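Local coordinates for protein PatF (Prochloron didemni, PDB 4BG2) that is probably a prenyltransferase-like enzyme of patellamide (cyanobactin) biosynthesis, built on the ten-stranded antiparallel barrel known from the ABBA prenyltransferases, at residues L6-R11 / E43-C48; T74-S79 / R114-N119; L94-N99 / S127-S132; N119-H124 / V134-H139; I249-P254 / K265-C270. All coordinates share one frame; numbering follows the deposited sequence.

Contact 1. Residues L6-R11 / E43-C48; sequences LQNNQR and EIEGSC
On the N-terminal helix 3-25, Asn8 and Arg11 meet the loop residues Glu45, Gly46 and Ser47 just before strand 48-57. Asn8 ND2 gives a hydrogen bond to Glu45 OE1 at 3.1 Å (N-H...O 138°), on the syn side of the carboxylate. The two side chains cross at about a right angle, yet amide and carboxylate planes are only 17° apart. Glu45 OE2 has its own mate, a salt bridge to Lys12. Helix 3-25 is one of the outer helices of the alpha/beta barrel and strand 48-57 one of its ten antiparallel strands, so this surface contact ties an outer helix to the loop that leads into the strand. Arg11, extended from CG to NE, lays one guanidinium face over the Gly46-Ser47 peptide, with Ser47 N 4.1 Å above its centre. Arg11 CD lies 3.7 Å from Gly46 O. Arg11 NH1 also reaches Asn8 OD1 in a weak hydrogen bond of 2.8 Å, and NE pairs with Glu305. An alanine in place of Asn8 would probably leave Glu45 OE1 without its amide donor and the Arg11 guanidinium less fixed in its rotation. Ser47 OG is bound by Asp304.

Contact 2. Residues T74-S79 / R114-N119; sequences TTWPES and RKIINN
Trp76 and Ile116 form the tight half of the contact. Trp76 CG is anti to its backbone N (chi1 -177°), and the indole lies across Ile116: Ile116 CG2 sits over the five-membered ring, 3.7 Å from its centroid in a CH-pi contact, and Ile116 CD1 is 3.5 Å from Trp76 CE2. Pro77 CB, beyond a cis peptide bond, covers the opposite face towards the rim, while Trp76 NE1 bonds to His110 O. An alanine in place of Trp76 would probably open a gap beside Ile116 and leave His110 O without its indole donor. Ser79 OG gives a hydrogen bond to Asn119 OD1 from above the carbonyl plane; at 2.5 Å its length is doubtful. The loop before helix 79-91 thus grips strand 116-124 at a classic beta bulge, where Ile117 and Asn118 both face His139. There one carbonyl serves two donors: Ile117 O accepts Thr75 N at 2.9 Å, nearly along the C=O axis, and Trp76 N at 3.1 Å from above the carbonyl plane. The Thr74-Thr75 side is looser. Exposed Thr74 rests CG2 3.6 Å from Ile117 O, and a water 2.6 Å from Thr75 OG1 makes a weak bond with Asn118 ND2.

Contact 3. Residues L94-N99 / S127-S132; sequences LGVRIN and SKLEDS
The backbones stay well apart, 7.1 Å from Val96 CA to Glu130 CA at their nearest, and no hydrogen bond passes between residues 94-99, in the loop joining helices 79-91 and 101-110, and residues 127-132, in the connection of the hairpin of strands 116-124 and 133-140. Leu129, first residue of the short 3-10 turn 129-131, bridges the distance. Its CG is anti to the backbone N (chi1 -178°), and both its methyls meet one branch of Val96: Leu129 CD1 lies 3.8 Å and CD2 4.0 Å from Val96 CG2, the side chains crossing at about a right angle. Leu129 CD2 also rests 4.0 Å from Gly95 O. A CB on Gly95 would point at this methyl and press on the carbonyl of Leu94. Val96 continues onto Ile90 of helix 79-91 and Leu129 onto Phe32. Phe182 makes backbone hydrogen bonds to both Arg97 and Ser132. The contact itself is small, apolar and without directional bonds, which implies association by shape and exclusion of water.

Contact 4. Residues N119-H124 / V134-H139; sequences NTIGVH and VMLYIH
Thr120 and Met135 bury the most surface in this antiparallel hairpin, strands 116-124 and 133-140 of the barrel. Thr120 grips Tyr137 twice: its N bonds to Tyr137 O at 2.8 Å in the carbonyl plane, and its OG1 accepts Tyr137 N at 2.9 Å (157°). With OG1 between backbone N and carbonyl carbon (chi1 61°), the hydroxyl takes the place a main-chain carbonyl would hold, patching the interruption of the strand; Thr120 O instead receives Asn119 ND2 at 2.9 Å. Thr120 OG1 also bonds to Glu67, and CG2 meets the His139 ring at its edge, 3.6 Å from NE2. Further along, Gly122 O accepts Met135 N in a nearly straight bond (171°) of 2.8 Å. Met135, a selenomethionine, sets CB over one face of His124, 3.9 Å from the ring centroid, then bends so that CE lies over the rim of Tyr137. The His124 imidazole is held at both nitrogens, NE2 by Glu67 and ND1 by Glu179 of the neighbouring strands. These groups lie on the side consistent with the barrel interior, where related prenyltransferases bind substrate. On the other face Ile121 and Val123 meet helix 34-42, Ile121 CG2 touches Leu136 CD2 at 4.0 Å, and Ile138 CD1 packs 3.7 Å from Asn119 CB.

Contact 5. Residues I249-P254 / K265-C270; sequences IIKDLP and KIYNFC
Tyr267 CG stands anti to its backbone N (chi1 174°), directing the side chain out toward the short 3-10 turn 250-252, where Ile250 CG2, anti to its own backbone N, meets the ring. The ring carries most of the contact. Its CE1 lies 3.4 Å from Ile250 O, which approaches the edge in the ring plane, and 3.7 Å from Ile250 CG2. That carbonyl already accepts Leu253 N at 3.0 Å within the turn. Pro254 crosses the phenol at about a right angle, CG sitting 3.5 Å from Tyr267 CZ and close to the hydroxyl as well. Leu253 slides past in the opposite direction, touching the ring edge with its CD1 4.2 Å from Tyr267 CD1. Tyr267 OH reaches the backbone too, 3.5 Å from Lys251 CA. One helical turn further, Ile250 sends CD1 to within 3.9 Å of Cys270 O. No hydrogen bond joins the two segments; the ring is held by packing against Ile250, Leu253 and Pro254. Inward of this layer, Ile250 and Leu253 pack on strand 276-284 and Cys270 on strand 295-303. Outer helices 253-256 and 261-272 laid against the sheet in this way belong to the alpha/beta barrel of the ABBA prenyltransferase fold.

How the contacts relate
From the N terminus, contact 1 closes first, bringing helix 3-25 back to the loop that enters strand 48-57. Contact 2 opens after strand 60-70 and closes where strand 116-124 begins. Contact 3 starts inside that span and ends beyond it, so contacts 2 and 3 cross; contacts 3 and 4 also alternate. Contact 4 closes the hairpin of strands 116-124 and 133-140. Contacts 2 and 4 share Asn119, contacts 1 and 4 meet where Ile44 packs on Ile121, and Ser132 of contact 3 touches His124 of contact 4. Contact 5 closes a late, separate loop, joining the turn leading into helix 253-256 to helix 261-272, across the chain's centre from contact 2.

Contact 1. Residues L6-R11 / E43-C48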
# COMPACT_ATOMS: atom_id res chain seq x y z
N LEU A 6 -4.12 22.09 -19.52
CA LEU A 6 -5.37 22.23 -18.79
C LEU A 6 -5.76 20.91 -18.16
O LEU A 6 -6.15 20.87 -17.01
CB LEU A 6 -6.48 22.73 -19.71
CG LEU A 6 -6.25 24.12 -20.30
CD1 LEU A 6 -7.22 24.35 -21.44
CD2 LEU A 6 -6.35 25.21 -19.26
N GLN A 7 -5.66 19.82 -18.92
CA GLN A 7 -5.95 18.49 -18.37
C GLN A 7 -5.03 18.17 -17.19
O GLN A 7 -5.43 17.54 -16.22
CB GLN A 7 -5.80 17.42 -19.44
CG GLN A 7 -6.99 17.37 -20.38
CD GLN A 7 -6.77 16.45 -21.57
OE1 GLN A 7 -5.65 16.01 -21.84
NE2 GLN A 7 -7.84 16.15 -22.28
N ASN A 8 -3.79 18.62 -17.28
CA ASN A 8 -2.85 18.40 -16.21
C ASN A 8 -3.27 19.09 -14.89
O ASN A 8 -3.15 18.50 -13.82
CB ASN A 8 -1.45 18.81 -16.64
CG ASN A 8 -0.39 18.08 -15.88
OD1 ASN A 8 -0.18 16.88 -16.10
ND2 ASN A 8 0.26 18.77 -14.96
N ASN A 9 -3.78 20.32 -14.98
CA ASN A 9 -4.29 21.03 -13.79
C ASN A 9 -5.53 20.37 -13.20
O ASN A 9 -5.74 20.38 -11.99
CB ASN A 9 -4.64 22.49 -14.12
CG ASN A 9 -3.46 23.27 -14.68
OD1 ASN A 9 -2.30 22.88 -14.54
ND2 ASN A 9 -3.75 24.40 -15.29
N GLN A 10 -6.38 19.84 -14.07
CA GLN A 10 -7.59 19.16 -13.62
C GLN A 10 -7.29 17.82 -12.92
O GLN A 10 -7.87 17.52 -11.91
CB GLN A 10 -8.56 18.97 -14.78
CG GLN A 10 -9.29 20.25 -15.13
CD GLN A 10 -10.17 20.11 -16.34
OE1 GLN A 10 -9.71 19.80 -17.43
NE2 GLN A 10 -11.46 20.36 -16.15
N ARG A 11 -6.34 17.05 -13.44
CA ARG A 11 -5.89 15.88 -12.68
C ARG A 11 -5.48 16.25 -11.26
O ARG A 11 -5.84 15.57 -10.30
CB ARG A 11 -4.68 15.25 -13.33
CG ARG A 11 -4.94 14.56 -14.64
CD ARG A 11 -3.61 14.55 -15.33
NE ARG A 11 -3.53 13.68 -16.48
CZ ARG A 11 -2.58 13.80 -17.40
NH1 ARG A 11 -1.65 14.75 -17.29
NH2 ARG A 11 -2.55 12.96 -18.42
N GLU A 43 2.77 17.99 -6.65
CA GLU A 43 3.98 18.12 -7.45
C GLU A 43 4.25 16.94 -8.38
O GLU A 43 5.13 17.03 -9.22
CB GLU A 43 5.20 18.31 -6.56
CG GLU A 43 5.15 19.56 -5.69
CD GLU A 43 6.46 19.82 -4.97
OE1 GLU A 43 7.06 18.87 -4.43
OE2 GLU A 43 6.92 20.98 -4.96
N ILE A 44 3.50 15.85 -8.25
CA ILE A 44 3.71 14.70 -9.12
C ILE A 44 3.15 15.01 -10.50
O ILE A 44 1.98 15.42 -10.63
CB ILE A 44 3.08 13.42 -8.56
CG1 ILE A 44 3.68 13.12 -7.19
CG2 ILE A 44 3.37 12.23 -9.48
CD1 ILE A 44 2.92 12.07 -6.42
N GLU A 45 3.99 14.83 -11.52
CA GLU A 45 3.58 15.09 -12.90
C GLU A 45 2.90 13.88 -13.54
O GLU A 45 3.17 12.73 -13.19
CB GLU A 45 4.77 15.55 -13.76
CG GLU A 45 5.22 17.00 -13.52
CD GLU A 45 4.09 18.02 -13.67
OE1 GLU A 45 3.21 17.84 -14.55
OE2 GLU A 45 4.07 19.01 -12.89
N GLY A 46 2.00 14.16 -14.49
CA GLY A 46 1.27 13.11 -15.19
C GLY A 46 0.02 12.71 -14.43
O GLY A 46 -0.49 13.46 -13.61
N SER A 47 -0.47 11.51 -14.70
CA SER A 47 -1.70 11.03 -14.10
C SER A 47 -1.33 10.13 -12.93
O SER A 47 -0.46 9.26 -13.06
CB SER A 47 -2.50 10.25 -15.14
OG SER A 47 -3.73 9.81 -14.60
N CYS A 48 -2.00 10.33 -11.80
CA CYS A 48 -1.79 9.56 -10.59
C CYS A 48 -3.00 8.75 -10.18
O CYS A 48 -4.14 9.08 -10.50
CB CYS A 48 -1.45 10.51 -9.44
SG CYS A 48 0.22 11.21 -9.55

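Contact 2. Residues T74-S79 / R114-N119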
# COMPACT_ATOMS: atom_id res chain seq x y z
N THR A 74 6.65 3.98 -16.53
CA THR A 74 7.79 3.93 -15.65
C THR A 74 8.28 5.31 -15.26
O THR A 74 8.69 6.07 -16.12
CB THR A 74 8.93 3.14 -16.30
OG1 THR A 74 8.55 1.77 -16.37
CG2 THR A 74 10.24 3.26 -15.50
N THR A 75 8.27 5.62 -13.96
CA THR A 75 8.87 6.87 -13.47
C THR A 75 10.08 6.67 -12.54
O THR A 75 10.65 7.64 -12.05
CB THR A 75 7.84 7.79 -12.78
OG1 THR A 75 7.07 7.05 -11.85
CG2 THR A 75 6.89 8.39 -13.80
N TRP A 76 10.47 5.42 -12.31
CA TRP A 76 11.72 5.14 -11.60
C TRP A 76 12.90 5.49 -12.48
O TRP A 76 12.90 5.13 -13.65
CB TRP A 76 11.80 3.67 -11.25
CG TRP A 76 13.00 3.27 -10.45
CD1 TRP A 76 14.18 2.81 -10.94
CD2 TRP A 76 13.12 3.26 -9.03
NE1 TRP A 76 15.04 2.51 -9.92
CE2 TRP A 76 14.42 2.78 -8.73
CE3 TRP A 76 12.27 3.62 -7.98
CZ2 TRP A 76 14.88 2.64 -7.42
CZ3 TRP A 76 12.72 3.48 -6.67
CH2 TRP A 76 14.02 2.98 -6.40
N PRO A 77 13.94 6.15 -11.93
CA PRO A 77 14.17 6.51 -10.55
C PRO A 77 13.76 7.92 -10.17
O PRO A 77 13.93 8.30 -9.01
CB PRO A 77 15.70 6.38 -10.44
CG PRO A 77 16.20 6.85 -11.78
CD PRO A 77 15.12 6.47 -12.77
N GLU A 78 13.24 8.71 -11.11
CA GLU A 78 12.81 10.07 -10.76
C GLU A 78 11.70 10.11 -9.72
O GLU A 78 11.57 11.09 -8.97
CB GLU A 78 12.45 10.93 -11.99
CG GLU A 78 11.35 10.43 -12.92
CD GLU A 78 11.82 9.51 -14.03
OE1 GLU A 78 13.03 9.13 -14.07
OE2 GLU A 78 10.95 9.17 -14.86
N SER A 79 10.90 9.04 -9.63
CA SER A 79 9.90 8.95 -8.58
C SER A 79 10.51 9.07 -7.17
O SER A 79 9.82 9.48 -6.22
CB SER A 79 9.09 7.65 -8.70
OG SER A 79 9.94 6.51 -8.67
N ARG A 114 16.49 -1.26 -14.21
CA ARG A 114 15.46 -1.11 -15.25
C ARG A 114 14.28 -2.05 -14.99
O ARG A 114 13.45 -2.25 -15.87
CB ARG A 114 16.05 -1.42 -16.63
CG ARG A 114 17.27 -0.59 -17.00
CD ARG A 114 17.82 -0.98 -18.37
NE ARG A 114 19.19 -0.50 -18.60
CZ ARG A 114 19.76 -0.37 -19.80
NH1 ARG A 114 19.11 -0.70 -20.92
NH2 ARG A 114 21.00 0.09 -19.89
N LYS A 115 14.19 -2.60 -13.79
CA LYS A 115 13.14 -3.55 -13.43
C LYS A 115 12.12 -3.01 -12.44
O LYS A 115 11.28 -3.77 -11.94
CB LYS A 115 13.79 -4.81 -12.89
CG LYS A 115 14.72 -5.44 -13.92
CD LYS A 115 15.61 -6.49 -13.29
CE LYS A 115 16.43 -7.20 -14.33
NZ LYS A 115 16.94 -8.45 -13.72
N ILE A 116 12.17 -1.71 -12.20
CA ILE A 116 11.30 -1.02 -11.26
C ILE A 116 10.42 -0.05 -12.04
O ILE A 116 10.91 0.74 -12.86
CB ILE A 116 12.13 -0.29 -10.17
CG1 ILE A 116 12.93 -1.30 -9.36
CG2 ILE A 116 11.22 0.49 -9.23
CD1 ILE A 116 13.93 -0.70 -8.39
N ILE A 117 9.11 -0.11 -11.78
CA ILE A 117 8.15 0.79 -12.41
C ILE A 117 8.21 2.15 -11.75
O ILE A 117 8.37 3.17 -12.41
CB ILE A 117 6.69 0.25 -12.30
CG1 ILE A 117 6.55 -1.07 -13.05
CG2 ILE A 117 5.72 1.26 -12.88
CD1 ILE A 117 5.24 -1.79 -12.80
N ASN A 118 8.08 2.17 -10.44
CA ASN A 118 8.05 3.41 -9.68
C ASN A 118 8.13 3.11 -8.21
O ASN A 118 8.14 1.95 -7.80
CB ASN A 118 6.78 4.22 -9.98
CG ASN A 118 5.49 3.54 -9.49
OD1 ASN A 118 5.45 2.91 -8.44
ND2 ASN A 118 4.43 3.75 -10.22
N ASN A 119 8.18 4.17 -7.44
CA ASN A 119 7.80 4.12 -6.03
C ASN A 119 6.59 5.02 -5.81
O ASN A 119 6.35 5.92 -6.59
CB ASN A 119 8.96 4.50 -5.13
CG ASN A 119 9.38 5.95 -5.30
OD1 ASN A 119 10.20 6.28 -6.17
ND2 ASN A 119 8.81 6.82 -4.49
O HOH W 1 5.17 5.66 -12.89

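Contact 3. Residues L94-N99 / S127-S132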
# COMPACT_ATOMS: atom_id res chain seq x y z
N LEU A 94 9.87 18.94 14.62
CA LEU A 94 10.26 18.63 16.00
C LEU A 94 9.39 17.50 16.54
O LEU A 94 8.17 17.48 16.34
CB LEU A 94 10.14 19.86 16.92
CG LEU A 94 10.59 19.61 18.37
CD1 LEU A 94 12.10 19.51 18.47
CD2 LEU A 94 10.07 20.67 19.33
N GLY A 95 10.04 16.57 17.23
CA GLY A 95 9.36 15.46 17.85
C GLY A 95 9.17 14.31 16.90
O GLY A 95 8.56 13.31 17.27
N VAL A 96 9.70 14.44 15.68
CA VAL A 96 9.60 13.40 14.68
C VAL A 96 11.00 12.87 14.41
O VAL A 96 11.94 13.62 14.25
CB VAL A 96 8.95 13.89 13.36
CG1 VAL A 96 9.16 12.88 12.25
CG2 VAL A 96 7.46 14.14 13.56
N ARG A 97 11.11 11.55 14.36
CA ARG A 97 12.36 10.90 14.12
C ARG A 97 12.09 9.81 13.08
O ARG A 97 11.12 9.04 13.21
CB ARG A 97 12.89 10.33 15.42
CG ARG A 97 14.23 9.65 15.28
CD ARG A 97 14.88 9.53 16.64
NE ARG A 97 16.07 8.70 16.59
CZ ARG A 97 16.98 8.67 17.56
NH1 ARG A 97 16.83 9.44 18.64
NH2 ARG A 97 18.03 7.88 17.45
N ILE A 98 12.90 9.81 12.03
CA ILE A 98 12.71 8.91 10.92
C ILE A 98 13.99 8.11 10.69
O ILE A 98 15.03 8.69 10.43
CB ILE A 98 12.37 9.71 9.64
CG1 ILE A 98 11.03 10.41 9.75
CG2 ILE A 98 12.35 8.80 8.42
CD1 ILE A 98 9.84 9.48 9.83
N ASN A 99 13.89 6.79 10.74
CA ASN A 99 14.99 5.93 10.34
C ASN A 99 14.82 5.55 8.90
O ASN A 99 14.02 4.64 8.57
CB ASN A 99 15.08 4.69 11.22
CG ASN A 99 16.33 3.87 10.93
OD1 ASN A 99 17.00 4.04 9.91
ND2 ASN A 99 16.65 2.97 11.83
N SER A 127 -2.99 7.28 15.78
CA SER A 127 -3.70 7.96 16.86
C SER A 127 -2.91 9.10 17.48
O SER A 127 -3.48 10.03 18.04
CB SER A 127 -4.07 6.96 17.95
OG SER A 127 -2.90 6.30 18.39
N LYS A 128 -1.58 9.01 17.39
CA LYS A 128 -0.71 10.09 17.84
C LYS A 128 0.48 10.22 16.92
O LYS A 128 0.74 9.33 16.11
CB LYS A 128 -0.26 9.86 19.28
CG LYS A 128 0.17 8.44 19.58
CD LYS A 128 0.39 8.27 21.06
CE LYS A 128 0.53 6.82 21.47
NZ LYS A 128 1.68 6.19 20.78
N LEU A 129 1.19 11.33 17.04
CA LEU A 129 2.31 11.66 16.17
C LEU A 129 3.29 10.47 16.00
O LEU A 129 3.62 10.10 14.89
CB LEU A 129 3.05 12.90 16.71
CG LEU A 129 4.24 13.41 15.91
CD1 LEU A 129 3.82 13.81 14.51
CD2 LEU A 129 4.88 14.60 16.63
N GLU A 130 3.69 9.87 17.12
CA GLU A 130 4.70 8.83 17.13
C GLU A 130 4.25 7.51 16.49
O GLU A 130 5.08 6.72 16.09
CB GLU A 130 5.18 8.59 18.57
CG GLU A 130 5.85 9.82 19.20
CD GLU A 130 4.87 10.91 19.68
OE1 GLU A 130 3.63 10.64 19.74
OE2 GLU A 130 5.33 12.03 20.02
N ASP A 131 2.94 7.31 16.33
CA ASP A 131 2.40 6.15 15.60
C ASP A 131 2.15 6.41 14.13
O ASP A 131 1.72 5.51 13.44
CB ASP A 131 1.05 5.71 16.17
CG ASP A 131 1.17 4.99 17.47
OD1 ASP A 131 2.30 4.89 18.01
OD2 ASP A 131 0.12 4.52 17.95
N SER A 132 2.36 7.63 13.65
CA SER A 132 2.13 7.94 12.26
C SER A 132 3.35 7.56 11.48
O SER A 132 4.41 7.34 12.06
CB SER A 132 1.79 9.43 12.11
OG SER A 132 0.56 9.67 12.79

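Contact 4. Residues N119-H124 / V134-H139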
# COMPACT_ATOMS: atom_id res chain seq x y z
N ASN A 119 8.18 4.17 -7.44
CA ASN A 119 7.80 4.12 -6.03
C ASN A 119 6.59 5.02 -5.81
O ASN A 119 6.35 5.92 -6.59
CB ASN A 119 8.96 4.50 -5.13
CG ASN A 119 9.38 5.95 -5.30
OD1 ASN A 119 10.20 6.28 -6.17
ND2 ASN A 119 8.81 6.82 -4.49
N THR A 120 5.83 4.74 -4.76
CA THR A 120 4.73 5.58 -4.36
C THR A 120 5.23 6.60 -3.33
O THR A 120 6.37 6.52 -2.86
CB THR A 120 3.63 4.76 -3.63
OG1 THR A 120 4.18 4.19 -2.47
CG2 THR A 120 3.10 3.64 -4.49
N ILE A 121 4.37 7.52 -2.94
CA ILE A 121 4.56 8.17 -1.67
C ILE A 121 3.26 8.09 -0.91
O ILE A 121 2.18 8.17 -1.48
CB ILE A 121 5.03 9.64 -1.77
CG1 ILE A 121 4.14 10.46 -2.68
CG2 ILE A 121 6.47 9.72 -2.28
CD1 ILE A 121 4.30 11.94 -2.50
N GLY A 122 3.38 7.98 0.39
CA GLY A 122 2.23 7.83 1.21
C GLY A 122 2.50 8.18 2.64
O GLY A 122 3.65 8.24 3.07
N VAL A 123 1.40 8.44 3.34
CA VAL A 123 1.41 8.68 4.76
C VAL A 123 0.28 7.89 5.41
O VAL A 123 -0.82 7.81 4.85
CB VAL A 123 1.23 10.18 5.13
CG1 VAL A 123 2.45 10.97 4.74
CG2 VAL A 123 -0.03 10.78 4.51
N HIS A 124 0.55 7.37 6.59
CA HIS A 124 -0.46 6.78 7.45
C HIS A 124 -0.46 7.52 8.78
O HIS A 124 0.48 7.40 9.58
CB HIS A 124 -0.19 5.29 7.69
CG HIS A 124 -0.16 4.46 6.43
ND1 HIS A 124 0.34 3.18 6.40
CD2 HIS A 124 -0.58 4.73 5.17
CE1 HIS A 124 0.21 2.68 5.19
NE2 HIS A 124 -0.31 3.61 4.41
N VAL A 134 5.45 7.46 7.33
CA VAL A 134 5.54 7.60 5.88
C VAL A 134 5.58 6.16 5.33
O VAL A 134 6.21 5.26 5.92
CB VAL A 134 6.79 8.39 5.45
CG1 VAL A 134 7.02 8.29 3.95
CG2 VAL A 134 6.63 9.84 5.82
N MSE A 135 4.84 5.94 4.25
CA MSE A 135 4.75 4.62 3.63
C MSE A 135 5.20 4.77 2.21
O MSE A 135 4.76 5.66 1.48
CB MSE A 135 3.29 4.14 3.68
CG MSE A 135 3.11 2.73 3.09
SE MSE A 135 3.66 1.38 4.41
CE MSE A 135 5.03 0.50 3.34
N LEU A 136 6.13 3.93 1.82
CA LEU A 136 6.70 3.98 0.48
C LEU A 136 6.70 2.58 -0.10
O LEU A 136 7.28 1.66 0.47
CB LEU A 136 8.13 4.50 0.53
CG LEU A 136 8.33 5.86 1.23
CD1 LEU A 136 9.79 6.13 1.54
CD2 LEU A 136 7.79 7.01 0.42
N TYR A 137 6.09 2.42 -1.27
CA TYR A 137 6.08 1.14 -1.93
C TYR A 137 6.90 1.23 -3.19
O TYR A 137 6.78 2.20 -3.94
CB TYR A 137 4.64 0.73 -2.28
CG TYR A 137 3.81 0.32 -1.09
CD1 TYR A 137 4.04 -0.90 -0.46
CD2 TYR A 137 2.76 1.12 -0.62
CE1 TYR A 137 3.28 -1.31 0.62
CE2 TYR A 137 2.00 0.71 0.47
CZ TYR A 137 2.27 -0.51 1.07
OH TYR A 137 1.53 -0.94 2.14
N ILE A 138 7.70 0.20 -3.45
CA ILE A 138 8.37 0.03 -4.71
C ILE A 138 7.56 -0.98 -5.53
O ILE A 138 7.36 -2.11 -5.10
CB ILE A 138 9.80 -0.54 -4.52
CG1 ILE A 138 10.58 0.25 -3.48
CG2 ILE A 138 10.55 -0.64 -5.84
CD1 ILE A 138 10.92 1.65 -3.87
N HIS A 139 7.14 -0.59 -6.72
CA HIS A 139 6.44 -1.49 -7.63
C HIS A 139 7.38 -2.02 -8.70
O HIS A 139 7.95 -1.26 -9.46
CB HIS A 139 5.26 -0.79 -8.27
CG HIS A 139 4.18 -0.49 -7.31
ND1 HIS A 139 3.36 -1.46 -6.80
CD2 HIS A 139 3.77 0.68 -6.75
CE1 HIS A 139 2.49 -0.92 -5.97
NE2 HIS A 139 2.73 0.38 -5.91

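Contact 5. Residues I249-P254 / K265-C270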
# COMPACT_ATOMS: atom_id res chain seq x y z
N ILE A 249 -14.41 -5.21 -9.03
CA ILE A 249 -15.85 -5.03 -8.91
C ILE A 249 -16.22 -4.98 -7.43
O ILE A 249 -16.23 -6.00 -6.74
CB ILE A 249 -16.65 -6.14 -9.62
CG1 ILE A 249 -15.98 -6.51 -10.96
CG2 ILE A 249 -18.09 -5.68 -9.86
CD1 ILE A 249 -16.67 -7.64 -11.71
N ILE A 250 -16.56 -3.78 -6.97
CA ILE A 250 -16.83 -3.54 -5.56
C ILE A 250 -17.95 -4.42 -5.01
O ILE A 250 -17.85 -4.92 -3.89
CB ILE A 250 -17.16 -2.05 -5.32
CG1 ILE A 250 -15.94 -1.20 -5.68
CG2 ILE A 250 -17.55 -1.82 -3.86
CD1 ILE A 250 -16.20 0.29 -5.64
N LYS A 251 -18.99 -4.63 -5.80
CA LYS A 251 -20.17 -5.37 -5.36
C LYS A 251 -19.90 -6.85 -5.10
O LYS A 251 -20.69 -7.52 -4.46
CB LYS A 251 -21.31 -5.19 -6.38
CG LYS A 251 -21.88 -3.78 -6.33
CD LYS A 251 -22.59 -3.33 -7.60
CE LYS A 251 -22.66 -1.81 -7.63
NZ LYS A 251 -23.53 -1.29 -8.71
N ASP A 252 -18.75 -7.33 -5.55
CA ASP A 252 -18.33 -8.69 -5.25
C ASP A 252 -17.81 -8.88 -3.83
O ASP A 252 -17.71 -10.02 -3.38
CB ASP A 252 -17.26 -9.15 -6.26
CG ASP A 252 -17.84 -9.48 -7.64
OD1 ASP A 252 -19.07 -9.74 -7.76
OD2 ASP A 252 -17.05 -9.49 -8.60
N LEU A 253 -17.47 -7.80 -3.11
CA LEU A 253 -16.88 -7.97 -1.77
C LEU A 253 -17.77 -8.74 -0.79
O LEU A 253 -17.29 -9.65 -0.11
CB LEU A 253 -16.44 -6.64 -1.13
CG LEU A 253 -15.23 -5.89 -1.70
CD1 LEU A 253 -14.97 -4.68 -0.82
CD2 LEU A 253 -13.97 -6.74 -1.83
N PRO A 254 -19.07 -8.38 -0.68
CA PRO A 254 -19.97 -9.13 0.23
C PRO A 254 -20.11 -10.63 -0.07
O PRO A 254 -20.57 -11.38 0.79
CB PRO A 254 -21.33 -8.43 0.03
CG PRO A 254 -20.99 -7.07 -0.47
CD PRO A 254 -19.74 -7.22 -1.29
N LYS A 265 -19.77 0.43 6.78
CA LYS A 265 -19.74 1.87 6.48
C LYS A 265 -18.75 2.19 5.37
O LYS A 265 -19.06 2.95 4.44
CB LYS A 265 -19.40 2.67 7.72
CG LYS A 265 -19.02 4.12 7.42
CD LYS A 265 -18.89 4.93 8.69
CE LYS A 265 -18.44 6.34 8.40
NZ LYS A 265 -18.80 7.21 9.55
N ILE A 266 -17.55 1.62 5.45
CA ILE A 266 -16.55 1.83 4.40
C ILE A 266 -17.07 1.28 3.08
O ILE A 266 -16.90 1.90 2.03
CB ILE A 266 -15.19 1.17 4.72
CG1 ILE A 266 -14.58 1.77 5.99
CG2 ILE A 266 -14.21 1.34 3.56
CD1 ILE A 266 -13.62 0.83 6.70
N TYR A 267 -17.70 0.10 3.14
CA TYR A 267 -18.21 -0.53 1.94
C TYR A 267 -19.26 0.32 1.25
O TYR A 267 -19.22 0.51 0.04
CB TYR A 267 -18.80 -1.90 2.27
CG TYR A 267 -19.46 -2.53 1.08
CD1 TYR A 267 -18.70 -2.99 0.01
CD2 TYR A 267 -20.84 -2.63 1.00
CE1 TYR A 267 -19.30 -3.56 -1.09
CE2 TYR A 267 -21.45 -3.19 -0.11
CZ TYR A 267 -20.67 -3.65 -1.15
OH TYR A 267 -21.25 -4.21 -2.24
N ASN A 268 -20.21 0.81 2.04
CA ASN A 268 -21.29 1.69 1.55
C ASN A 268 -20.75 2.96 0.95
O ASN A 268 -21.18 3.41 -0.12
CB ASN A 268 -22.21 2.05 2.70
CG ASN A 268 -23.07 0.89 3.14
OD1 ASN A 268 -23.28 -0.08 2.41
ND2 ASN A 268 -23.56 0.97 4.35
N PHE A 269 -19.78 3.56 1.64
CA PHE A 269 -19.15 4.76 1.13
C PHE A 269 -18.55 4.48 -0.25
O PHE A 269 -18.75 5.26 -1.18
CB PHE A 269 -18.09 5.27 2.08
CG PHE A 269 -17.20 6.31 1.48
CD1 PHE A 269 -17.63 7.62 1.37
CD2 PHE A 269 -15.96 5.96 0.97
CE1 PHE A 269 -16.83 8.58 0.79
CE2 PHE A 269 -15.15 6.92 0.39
CZ PHE A 269 -15.58 8.23 0.31
N CYS A 270 -17.84 3.36 -0.38
CA CYS A 270 -17.20 3.01 -1.66
C CYS A 270 -18.18 2.86 -2.82
O CYS A 270 -17.87 3.34 -3.93
CB CYS A 270 -16.38 1.73 -1.53
SG CYS A 270 -14.79 2.03 -0.77